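Local coordinates for protein putative isocitrate dehydrogenase, NAD-dependent (Methylococcus capsulatus, PDB 6LKY) that probably oxidises isocitrate, using NAD as coenzyme and a magnesium ion, at residues 38-50 with 69-83. The protein carries 1 engineered substitution. Residues are numbered along the deposited sequence; the frame is centred on the assembly and turned at random. Where two conformers were deposited one is given.
Sequences AGMAAVEKFGTPL and LTTPVGGGYRSVNVT. With NAD (nicotinamide-adenine-dinucleotide), chain C.
Tyr77 and Pro49 meet because the tyrosine's first torsion, chi1 58°, sets CG between its own backbone N and carbonyl carbon and turns one ring face to the proline; Met40, with CG anti to its backbone N (chi1 -163°) and its chain bent twice beyond, brings CE round to the phenol. Two prolines lie on opposite faces of the ring. Pro49 CB sits over the ring centre, 3.8 Å from the centroid and only 10° off the normal, a CH-pi contact, while Pro72 CD covers the opposite face nearer the rim. Around the phenol end, Met40 CE approaches Tyr77 OH to 3.5 Å and Val43 CG2 lies 3.8 Å from Tyr77 CE2. The hydroxyl itself donates to Thr70 O at 2.7 Å, from above the carbonyl plane, which ties the ring back to the coenzyme-binding loop. In this member of the isocitrate and isopropylmalate dehydrogenase family, residues 69-83 run past the nicotinamide ribose of NAD into helix 80-87, and helix 39-46 with the turn after it packs against them through Met40, Val43, Pro49 and Leu50. Thr71 N, the N-H of the same peptide group whose carbonyl the tyrosine holds, donates to NAD O3D at 3.1 Å. Replacing Tyr77 by alanine removes the ring and is likely to leave Pro49 and Pro72 facing a gap and Thr70 O without this donor. Beside this stack, Val80 CG2 fits against Pro49 CB (3.6 Å) and its CG1 against Leu50 CG, while Leu50 CD1 reaches Thr83 CG2 at 3.8 Å.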
loop_
_atom_site.group_PDB
_atom_site.type_symbol
_atom_site.label_atom_id
_atom_site.label_comp_id
_atom_site.label_asym_id
_atom_site.label_seq_id
_atom_site.Cartn_x
_atom_site.Cartn_y
_atom_site.Cartn_z
ATOM N N ALA A 38 -25.902 13.502 -2.408
ATOM C CA ALA A 38 -24.603 13.610 -3.069
ATOM C C ALA A 38 -24.269 12.280 -3.724
ATOM O O ALA A 38 -24.868 11.248 -3.411
ATOM C CB ALA A 38 -23.497 14.012 -2.075
ATOM N N GLY A 39 -23.287 12.314 -4.633
ATOM C CA GLY A 39 -22.823 11.095 -5.276
ATOM C C GLY A 39 -23.812 10.590 -6.315
ATOM O O GLY A 39 -24.580 11.356 -6.904
ATOM N N MET A 40 -23.798 9.270 -6.526
ATOM C CA MET A 40 -24.618 8.679 -7.583
ATOM C C MET A 40 -26.102 8.904 -7.319
ATOM O O MET A 40 -26.873 9.193 -8.248
ATOM C CB MET A 40 -24.311 7.184 -7.715
ATOM C CG MET A 40 -24.778 6.526 -9.024
ATOM S SD MET A 40 -24.107 7.259 -10.553
ATOM C CE MET A 40 -22.406 6.675 -10.513
ATOM N N ALA A 41 -26.511 8.837 -6.050
ATOM C CA ALA A 41 -27.900 9.122 -5.722
ATOM C C ALA A 41 -28.300 10.490 -6.251
ATOM O O ALA A 41 -29.340 10.625 -6.916
ATOM C CB ALA A 41 -28.114 9.029 -4.205
ATOM N N ALA A 42 -27.428 11.496 -6.070
ATOM C CA ALA A 42 -27.772 12.831 -6.544
ATOM C C ALA A 42 -27.790 12.878 -8.067
ATOM O O ALA A 42 -28.683 13.502 -8.664
ATOM C CB ALA A 42 -26.805 13.866 -5.963
ATOM N N VAL A 43 -26.879 12.146 -8.715
ATOM C CA VAL A 43 -26.920 12.076 -10.170
ATOM C C VAL A 43 -28.262 11.526 -10.625
ATOM O O VAL A 43 -28.866 12.027 -11.580
ATOM C CB VAL A 43 -25.762 11.223 -10.720
ATOM C CG1 VAL A 43 -26.015 10.883 -12.203
ATOM C CG2 VAL A 43 -24.432 11.955 -10.571
ATOM N N GLU A 44 -28.752 10.489 -9.944
ATOM C CA GLU A 44 -29.999 9.879 -10.384
ATOM C C GLU A 44 -31.184 10.779 -10.081
ATOM O O GLU A 44 -32.161 10.787 -10.839
ATOM C CB GLU A 44 -30.160 8.503 -9.745
ATOM C CG GLU A 44 -29.259 7.457 -10.396
ATOM C CD GLU A 44 -29.164 6.174 -9.591
ATOM O OE1 GLU A 44 -29.647 6.150 -8.432
ATOM O OE2 GLU A 44 -28.597 5.192 -10.122
ATOM N N LYS A 45 -31.100 11.568 -9.006
ATOM C CA LYS A 45 -32.261 12.317 -8.551
ATOM C C LYS A 45 -32.271 13.732 -9.112
ATOM O O LYS A 45 -33.332 14.239 -9.477
ATOM C CB LYS A 45 -32.283 12.351 -7.024
ATOM C CG LYS A 45 -33.576 12.799 -6.351
ATOM C CD LYS A 45 -33.324 12.794 -4.836
ATOM C CE LYS A 45 -34.572 12.966 -3.978
ATOM N NZ LYS A 45 -35.665 13.600 -4.732
ATOM N N PHE A 46 -31.102 14.378 -9.177
ATOM C CA PHE A 46 -30.983 15.775 -9.566
ATOM C C PHE A 46 -30.133 16.002 -10.808
ATOM O O PHE A 46 -29.989 17.151 -11.230
ATOM C CB PHE A 46 -30.402 16.596 -8.411
ATOM C CG PHE A 46 -31.252 16.577 -7.174
ATOM C CD1 PHE A 46 -32.455 17.275 -7.133
ATOM C CD2 PHE A 46 -30.864 15.850 -6.062
ATOM C CE1 PHE A 46 -33.250 17.258 -5.990
ATOM C CE2 PHE A 46 -31.647 15.825 -4.915
ATOM C CZ PHE A 46 -32.846 16.529 -4.879
ATOM N N GLY A 47 -29.546 14.962 -11.390
ATOM C CA GLY A 47 -28.713 15.156 -12.559
ATOM C C GLY A 47 -27.340 15.755 -12.315
ATOM O O GLY A 47 -26.653 16.087 -13.291
ATOM N N THR A 48 -26.921 15.919 -11.051
ATOM C CA THR A 48 -25.578 16.396 -10.694
ATOM C C THR A 48 -25.050 15.619 -9.494
ATOM O O THR A 48 -25.816 15.340 -8.564
ATOM C CB THR A 48 -25.568 17.888 -10.344
ATOM O OG1 THR A 48 -24.320 18.208 -9.713
ATOM C CG2 THR A 48 -26.686 18.210 -9.371
ATOM N N PRO A 49 -23.748 15.304 -9.449
ATOM C CA PRO A 49 -23.227 14.565 -8.279
ATOM C C PRO A 49 -23.101 15.410 -7.012
ATOM O O PRO A 49 -23.011 14.845 -5.918
ATOM C CB PRO A 49 -21.859 14.049 -8.761
ATOM C CG PRO A 49 -21.440 15.019 -9.841
ATOM C CD PRO A 49 -22.725 15.493 -10.500
ATOM N N LEU A 50 -23.114 16.736 -7.104
ATOM C CA LEU A 50 -22.991 17.590 -5.923
ATOM C C LEU A 50 -23.887 18.800 -6.117
ATOM O O LEU A 50 -23.440 19.845 -6.604
ATOM C CB LEU A 50 -21.543 18.021 -5.689
ATOM C CG LEU A 50 -20.978 18.105 -4.266
ATOM C CD1 LEU A 50 -19.830 19.097 -4.197
ATOM C CD2 LEU A 50 -22.020 18.443 -3.246
ATOM N N LEU A 69 -19.783 7.491 -0.895
ATOM C CA LEU A 69 -20.203 8.020 -2.184
ATOM C C LEU A 69 -19.470 7.281 -3.293
ATOM O O LEU A 69 -18.241 7.157 -3.253
ATOM C CB LEU A 69 -19.948 9.527 -2.259
ATOM C CG LEU A 69 -20.771 10.320 -1.235
ATOM C CD1 LEU A 69 -20.541 11.829 -1.363
ATOM C CD2 LEU A 69 -22.248 9.993 -1.402
ATOM N N THR A 70 -20.228 6.777 -4.267
ATOM C CA THR A 70 -19.638 6.093 -5.421
ATOM C C THR A 70 -18.869 7.077 -6.303
ATOM O O THR A 70 -19.376 8.153 -6.632
ATOM C CB THR A 70 -20.749 5.420 -6.236
ATOM O OG1 THR A 70 -21.230 4.274 -5.523
ATOM C CG2 THR A 70 -20.262 5.011 -7.646
ATOM N N THR A 71 -17.646 6.711 -6.700
ATOM C CA THR A 71 -16.918 7.443 -7.731
ATOM C C THR A 71 -16.684 6.542 -8.936
ATOM O O THR A 71 -16.127 5.448 -8.776
ATOM C CB THR A 71 -15.563 7.962 -7.188
ATOM O OG1 THR A 71 -15.801 8.802 -6.052
ATOM C CG2 THR A 71 -14.773 8.743 -8.266
ATOM N N PRO A 72 -17.067 6.957 -10.146
ATOM C CA PRO A 72 -16.843 6.106 -11.327
ATOM C C PRO A 72 -15.365 5.982 -11.684
ATOM O O PRO A 72 -14.557 6.892 -11.465
ATOM C CB PRO A 72 -17.628 6.808 -12.447
ATOM C CG PRO A 72 -18.329 7.987 -11.813
ATOM C CD PRO A 72 -17.715 8.238 -10.472
ATOM N N VAL A 73 -15.025 4.821 -12.240
ATOM C CA VAL A 73 -13.659 4.456 -12.591
ATOM C C VAL A 73 -13.412 4.758 -14.065
ATOM O O VAL A 73 -14.254 4.457 -14.923
ATOM C CB VAL A 73 -13.388 2.974 -12.273
ATOM C CG1 VAL A 73 -13.621 2.708 -10.793
ATOM C CG2 VAL A 73 -14.283 2.078 -13.097
ATOM N N GLY A 74 -12.276 5.394 -14.354
ATOM C CA GLY A 74 -11.814 5.575 -15.717
ATOM C C GLY A 74 -12.439 6.744 -16.439
ATOM O O GLY A 74 -12.050 7.030 -17.580
ATOM N N GLY A 75 -13.420 7.391 -15.829
ATOM C CA GLY A 75 -14.124 8.493 -16.458
ATOM C C GLY A 75 -15.223 8.945 -15.523
ATOM O O GLY A 75 -15.231 8.581 -14.344
ATOM N N GLY A 76 -16.186 9.687 -16.062
ATOM C CA GLY A 76 -17.256 10.182 -15.215
ATOM C C GLY A 76 -16.779 11.288 -14.275
ATOM O O GLY A 76 -15.649 11.779 -14.350
ATOM N N TYR A 77 -17.674 11.667 -13.365
ATOM C CA TYR A 77 -17.422 12.811 -12.498
ATOM C C TYR A 77 -16.275 12.528 -11.522
ATOM O O TYR A 77 -16.006 11.373 -11.161
ATOM C CB TYR A 77 -18.702 13.193 -11.738
ATOM C CG TYR A 77 -19.319 12.097 -10.886
ATOM C CD1 TYR A 77 -18.867 11.864 -9.591
ATOM C CD2 TYR A 77 -20.382 11.319 -11.357
ATOM C CE1 TYR A 77 -19.433 10.872 -8.791
ATOM C CE2 TYR A 77 -20.962 10.315 -10.555
ATOM C CZ TYR A 77 -20.481 10.100 -9.275
ATOM O OH TYR A 77 -21.038 9.122 -8.461
ATOM N N ARG A 78 -15.573 13.589 -11.129
ATOM C CA ARG A 78 -14.549 13.470 -10.102
ATOM C C ARG A 78 -15.195 13.123 -8.765
ATOM O O ARG A 78 -16.345 13.482 -8.497
ATOM C CB ARG A 78 -13.749 14.775 -9.970
ATOM C CG ARG A 78 -12.985 15.201 -11.220
ATOM C CD ARG A 78 -11.518 14.736 -11.200
ATOM N NE ARG A 78 -10.997 14.565 -12.550
ATOM C CZ ARG A 78 -9.904 13.867 -12.849
ATOM N NH1 ARG A 78 -9.502 13.750 -14.108
ATOM N NH2 ARG A 78 -9.202 13.289 -11.886
ATOM N N SER A 79 -14.445 12.406 -7.930
ATOM C CA SER A 79 -14.914 11.997 -6.607
ATOM C C SER A 79 -15.566 13.155 -5.862
ATOM O O SER A 79 -14.945 14.202 -5.653
ATOM C CB SER A 79 -13.737 11.458 -5.783
ATOM O OG SER A 79 -14.114 11.254 -4.423
ATOM N N VAL A 80 -16.819 12.954 -5.451
ATOM C CA VAL A 80 -17.477 13.937 -4.600
ATOM C C VAL A 80 -16.834 13.970 -3.216
ATOM O O VAL A 80 -16.806 15.020 -2.561
ATOM C CB VAL A 80 -18.989 13.635 -4.530
ATOM C CG1 VAL A 80 -19.707 14.670 -3.655
ATOM C CG2 VAL A 80 -19.582 13.603 -5.944
ATOM N N ASN A 81 -16.301 12.845 -2.744
ATOM C CA ASN A 81 -15.593 12.857 -1.464
ATOM C C ASN A 81 -14.436 13.838 -1.504
ATOM O O ASN A 81 -14.266 14.679 -0.601
ATOM C CB ASN A 81 -15.103 11.449 -1.132
ATOM C CG ASN A 81 -16.239 10.437 -1.119
ATOM O OD1 ASN A 81 -17.187 10.578 -0.344
ATOM N ND2 ASN A 81 -16.174 9.440 -2.008
ATOM N N VAL A 82 -13.666 13.781 -2.592
ATOM C CA VAL A 82 -12.499 14.634 -2.733
ATOM C C VAL A 82 -12.920 16.078 -2.932
ATOM O O VAL A 82 -12.322 16.999 -2.349
ATOM C CB VAL A 82 -11.624 14.117 -3.885
ATOM C CG1 VAL A 82 -10.556 15.148 -4.249
ATOM C CG2 VAL A 82 -11.019 12.760 -3.488
ATOM N N THR A 83 -13.937 16.301 -3.778
ATOM C CA THR A 83 -14.449 17.652 -3.995
ATOM C C THR A 83 -14.911 18.281 -2.685
ATOM O O THR A 83 -14.615 19.448 -2.417
ATOM C CB THR A 83 -15.589 17.640 -5.006
ATOM O OG1 THR A 83 -15.091 17.234 -6.285
ATOM C CG2 THR A 83 -16.199 19.023 -5.133
HETATM P PA NAD C . -15.593 -0.888 -1.020
HETATM O O1A NAD C . -16.932 -0.327 -1.432
HETATM O O2A NAD C . -15.146 -0.306 0.286
HETATM O O5B NAD C . -15.681 -2.485 -0.985
HETATM C C5B NAD C . -14.496 -3.227 -0.708
HETATM C C4B NAD C . -14.883 -4.547 -0.071
HETATM O O4B NAD C . -15.234 -4.266 1.299
HETATM C C3B NAD C . -16.104 -5.127 -0.774
HETATM O O3B NAD C . -15.980 -6.534 -0.916
HETATM C C2B NAD C . -17.247 -4.776 0.166
HETATM O O2B NAD C . -18.351 -5.693 0.118
HETATM C C1B NAD C . -16.574 -4.696 1.530
HETATM N N9A NAD C . -17.379 -3.729 2.262
HETATM C C8A NAD C . -16.870 -2.360 2.463
HETATM N N7A NAD C . -17.898 -1.884 3.408
HETATM C C5A NAD C . -17.920 -2.935 4.421
HETATM C C6A NAD C . -19.284 -3.034 5.082
HETATM N N6A NAD C . -19.458 -1.886 5.987
HETATM N N1A NAD C . -19.303 -4.280 5.862
HETATM C C2A NAD C . -19.166 -5.507 5.052
HETATM N N3A NAD C . -18.791 -5.203 3.668
HETATM C C4A NAD C . -17.735 -4.195 3.612
HETATM O O3 NAD C . -14.457 -0.506 -2.089
HETATM P PN NAD C . -14.575 -0.620 -3.677
HETATM O O1N NAD C . -15.422 -1.761 -4.145
HETATM O O2N NAD C . -13.143 -0.719 -4.178
HETATM O O5D NAD C . -15.239 0.754 -4.182
HETATM C C5D NAD C . -16.665 0.863 -4.328
HETATM C C4D NAD C . -17.043 2.328 -4.510
HETATM O O4D NAD C . -16.926 3.057 -3.276
HETATM C C3D NAD C . -16.135 3.011 -5.535
HETATM O O3D NAD C . -16.969 3.750 -6.422
HETATM C C2D NAD C . -15.294 3.948 -4.687
HETATM O O2D NAD C . -14.908 5.148 -5.354
HETATM C C1D NAD C . -16.219 4.285 -3.526
HETATM N N1N NAD C . -15.400 4.819 -2.407
HETATM C C2N NAD C . -16.172 5.541 -1.405
HETATM C C3N NAD C . -15.159 6.184 -0.486
HETATM C C7N NAD C . -15.731 7.335 0.348
HETATM O O7N NAD C . -15.184 7.372 1.659
HETATM N N7N NAD C . -17.192 7.324 0.344
HETATM C C4N NAD C . -14.337 5.186 0.314
HETATM C C5N NAD C . -13.787 4.070 -0.553
HETATM C C6N NAD C . -14.500 3.772 -1.875
#